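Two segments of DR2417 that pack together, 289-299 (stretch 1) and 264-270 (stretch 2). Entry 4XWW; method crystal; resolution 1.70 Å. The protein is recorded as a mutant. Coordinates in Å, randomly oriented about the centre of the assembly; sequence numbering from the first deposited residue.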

# COMPACT_ATOMS: atom_id res chain seq x y z
N PRO A 289 -28.77 -19.59 14.97
CA PRO A 289 -30.16 -19.71 15.43
C PRO A 289 -31.02 -20.45 14.40
O PRO A 289 -32.04 -21.03 14.75
CB PRO A 289 -30.60 -18.25 15.60
CG PRO A 289 -29.63 -17.44 14.78
CD PRO A 289 -28.35 -18.19 14.79
N GLU A 290 -30.61 -20.39 13.14
CA GLU A 290 -31.19 -21.22 12.09
C GLU A 290 -30.04 -21.85 11.32
O GLU A 290 -28.97 -21.25 11.22
CB GLU A 290 -32.08 -20.42 11.14
CG GLU A 290 -33.32 -19.81 11.78
CD GLU A 290 -34.13 -18.98 10.79
OE1 GLU A 290 -33.95 -17.74 10.74
OE2 GLU A 290 -34.94 -19.57 10.05
N PRO A 291 -30.27 -23.05 10.76
CA PRO A 291 -29.24 -23.70 9.94
C PRO A 291 -28.70 -22.81 8.81
O PRO A 291 -29.48 -22.09 8.17
CB PRO A 291 -29.96 -24.91 9.38
CG PRO A 291 -30.97 -25.26 10.46
CD PRO A 291 -31.41 -23.95 11.04
N PHE A 292 -27.39 -22.86 8.57
CA PHE A 292 -26.83 -22.27 7.35
C PHE A 292 -27.48 -22.88 6.11
O PHE A 292 -27.83 -24.06 6.09
CB PHE A 292 -25.32 -22.50 7.28
CG PHE A 292 -24.55 -21.84 8.38
CD1 PHE A 292 -24.74 -20.51 8.68
CD2 PHE A 292 -23.64 -22.57 9.12
CE1 PHE A 292 -24.02 -19.91 9.72
CE2 PHE A 292 -22.92 -21.98 10.15
CZ PHE A 292 -23.12 -20.65 10.45
N LEU A 293 -27.65 -22.06 5.07
CA LEU A 293 -28.12 -22.52 3.77
C LEU A 293 -27.01 -22.42 2.73
O LEU A 293 -26.03 -21.72 2.94
CB LEU A 293 -29.34 -21.71 3.31
CG LEU A 293 -30.66 -21.79 4.07
CD1 LEU A 293 -31.73 -20.97 3.35
CD2 LEU A 293 -31.11 -23.22 4.21
N THR A 294 -27.18 -23.12 1.61
CA THR A 294 -26.26 -22.97 0.49
C THR A 294 -26.75 -21.88 -0.45
O THR A 294 -27.91 -21.46 -0.37
CB THR A 294 -26.11 -24.26 -0.33
OG1 THR A 294 -27.37 -24.59 -0.92
CG2 THR A 294 -25.64 -25.41 0.54
N SER A 295 -25.89 -21.46 -1.35
CA SER A 295 -26.26 -20.42 -2.30
C SER A 295 -27.40 -20.88 -3.19
O SER A 295 -28.23 -20.08 -3.62
CB SER A 295 -25.06 -20.02 -3.16
OG SER A 295 -24.62 -21.11 -3.94
N GLU A 296 -27.45 -22.18 -3.47
CA GLU A 296 -28.55 -22.73 -4.25
C GLU A 296 -29.86 -22.61 -3.48
O GLU A 296 -30.89 -22.22 -4.04
CB GLU A 296 -28.27 -24.19 -4.62
CG GLU A 296 -27.15 -24.36 -5.64
CD GLU A 296 -25.77 -24.54 -5.01
OE1 GLU A 296 -25.60 -24.30 -3.79
OE2 GLU A 296 -24.85 -24.93 -5.76
N GLU A 297 -29.81 -22.90 -2.19
CA GLU A 297 -31.00 -22.91 -1.35
C GLU A 297 -31.59 -21.51 -1.13
O GLU A 297 -32.81 -21.36 -1.09
CB GLU A 297 -30.67 -23.58 -0.01
CG GLU A 297 -30.38 -25.07 -0.18
CD GLU A 297 -29.93 -25.78 1.10
OE1 GLU A 297 -29.36 -25.14 2.00
OE2 GLU A 297 -30.16 -27.00 1.17
N VAL A 298 -30.75 -20.49 -1.00
CA VAL A 298 -31.26 -19.13 -0.80
C VAL A 298 -31.75 -18.51 -2.08
O VAL A 298 -32.49 -17.54 -2.06
CB VAL A 298 -30.24 -18.19 -0.19
CG1 VAL A 298 -29.84 -18.68 1.17
CG2 VAL A 298 -29.03 -17.97 -1.12
N GLY A 299 -31.35 -19.08 -3.21
CA GLY A 299 -31.84 -18.64 -4.50
C GLY A 299 -33.33 -18.86 -4.61
O GLY A 299 -33.99 -18.26 -5.46
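Stretch 2 (264-270) RRVVMEG

Stretch 2 is a strand that crosses the extended part of stretch 1, meeting it around Phe292 and Leu293, and is held by one direct backbone hydrogen bond, an arginine clasp, and several bridging waters. Residues 265-269 form the strand, and the register rises in the same sense, although the chains cross obliquely, with Phe292 CA 5.5 Å from Val266 CA and Leu293 CA 5.1 Å from Val267 CA. Leu293 N donates to Val266 O (2.9 Å, nearly linear), while Val267 CA approaches Leu293 O at 3.4 Å in a CA-H...O contact. Met268 N lies 4.4 Å from Leu293 O, and water 3 bridges these two atoms.

At the start of the strand, Arg265 buries the largest area of any residue here. Its chi1, chi2 and chi3 are all m, and Arg265 NH2 donates to Pro291 O (2.9 Å) near the guanidinium plane. Leu293 CD2 covers one face; over the opposite face Glu290 OE2 forms a salt bridge with Arg265 NE at 3.5 Å, by charge alone.

Further along, Met268 CG sits over the Phe292 ring, 3.5 Å from its centroid, in a CH-pi contact. Val267 CG2 packs against Val298 CG1 (3.4 Å) from the short, weakly bonded helix, and waters 4 and 5 link Glu269 to Ser295.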

# COMPACT_ATOMS: atom_id res chain seq x y z
N ARG A 264 -33.70 -12.84 7.61
CA ARG A 264 -32.77 -13.28 6.57
C ARG A 264 -32.09 -14.61 6.93
O ARG A 264 -31.67 -14.81 8.07
CB ARG A 264 -31.70 -12.21 6.31
CG ARG A 264 -32.28 -10.91 5.79
CD ARG A 264 -31.18 -9.87 5.58
NE ARG A 264 -31.72 -8.64 4.99
CZ ARG A 264 -31.69 -8.34 3.69
NH1 ARG A 264 -31.14 -9.18 2.82
NH2 ARG A 264 -32.21 -7.18 3.26
N ARG A 265 -31.95 -15.49 5.94
CA ARG A 265 -31.20 -16.74 6.13
C ARG A 265 -29.76 -16.50 5.71
O ARG A 265 -29.49 -15.62 4.89
CB ARG A 265 -31.80 -17.89 5.32
CG ARG A 265 -33.26 -18.23 5.65
CD ARG A 265 -33.40 -18.66 7.10
NE ARG A 265 -32.63 -19.86 7.40
CZ ARG A 265 -33.10 -21.10 7.26
NH1 ARG A 265 -34.34 -21.31 6.83
NH2 ARG A 265 -32.32 -22.14 7.55
N VAL A 266 -28.83 -17.28 6.26
CA VAL A 266 -27.42 -16.99 6.09
C VAL A 266 -26.69 -18.07 5.29
O VAL A 266 -26.90 -19.26 5.49
CB VAL A 266 -26.75 -16.82 7.47
CG1 VAL A 266 -25.24 -16.54 7.34
CG2 VAL A 266 -27.42 -15.68 8.22
N VAL A 267 -25.85 -17.62 4.35
CA VAL A 267 -24.97 -18.51 3.60
C VAL A 267 -23.55 -18.18 4.00
O VAL A 267 -23.14 -17.01 3.93
CB VAL A 267 -25.10 -18.35 2.07
CG1 VAL A 267 -24.14 -19.30 1.35
CG2 VAL A 267 -26.51 -18.59 1.58
N MET A 268 -22.81 -19.19 4.42
CA MET A 268 -21.39 -19.00 4.71
C MET A 268 -20.63 -19.36 3.44
O MET A 268 -20.73 -20.49 2.95
CB MET A 268 -20.96 -19.86 5.90
CG MET A 268 -21.73 -19.57 7.20
SD MET A 268 -21.29 -18.02 8.01
CE MET A 268 -19.77 -18.51 8.86
N GLU A 269 -19.89 -18.40 2.90
CA GLU A 269 -19.23 -18.58 1.62
C GLU A 269 -17.72 -18.43 1.74
O GLU A 269 -17.23 -17.43 2.26
CB GLU A 269 -19.75 -17.57 0.59
CG GLU A 269 -21.11 -17.89 0.00
CD GLU A 269 -21.03 -18.87 -1.16
OE1 GLU A 269 -20.04 -18.84 -1.93
OE2 GLU A 269 -21.98 -19.65 -1.31
N GLY A 270 -16.99 -19.41 1.22
CA GLY A 270 -15.55 -19.31 1.19
C GLY A 270 -15.02 -20.40 2.10
O GLY A 270 -15.52 -20.57 3.22
O HOH W 1 -31.34 -16.84 9.95
O HOH W 2 -29.91 -19.28 8.12
O HOH W 3 -23.66 -22.06 4.15
O HOH W 4 -21.97 -20.55 -3.87
O HOH W 5 -23.00 -21.90 -0.93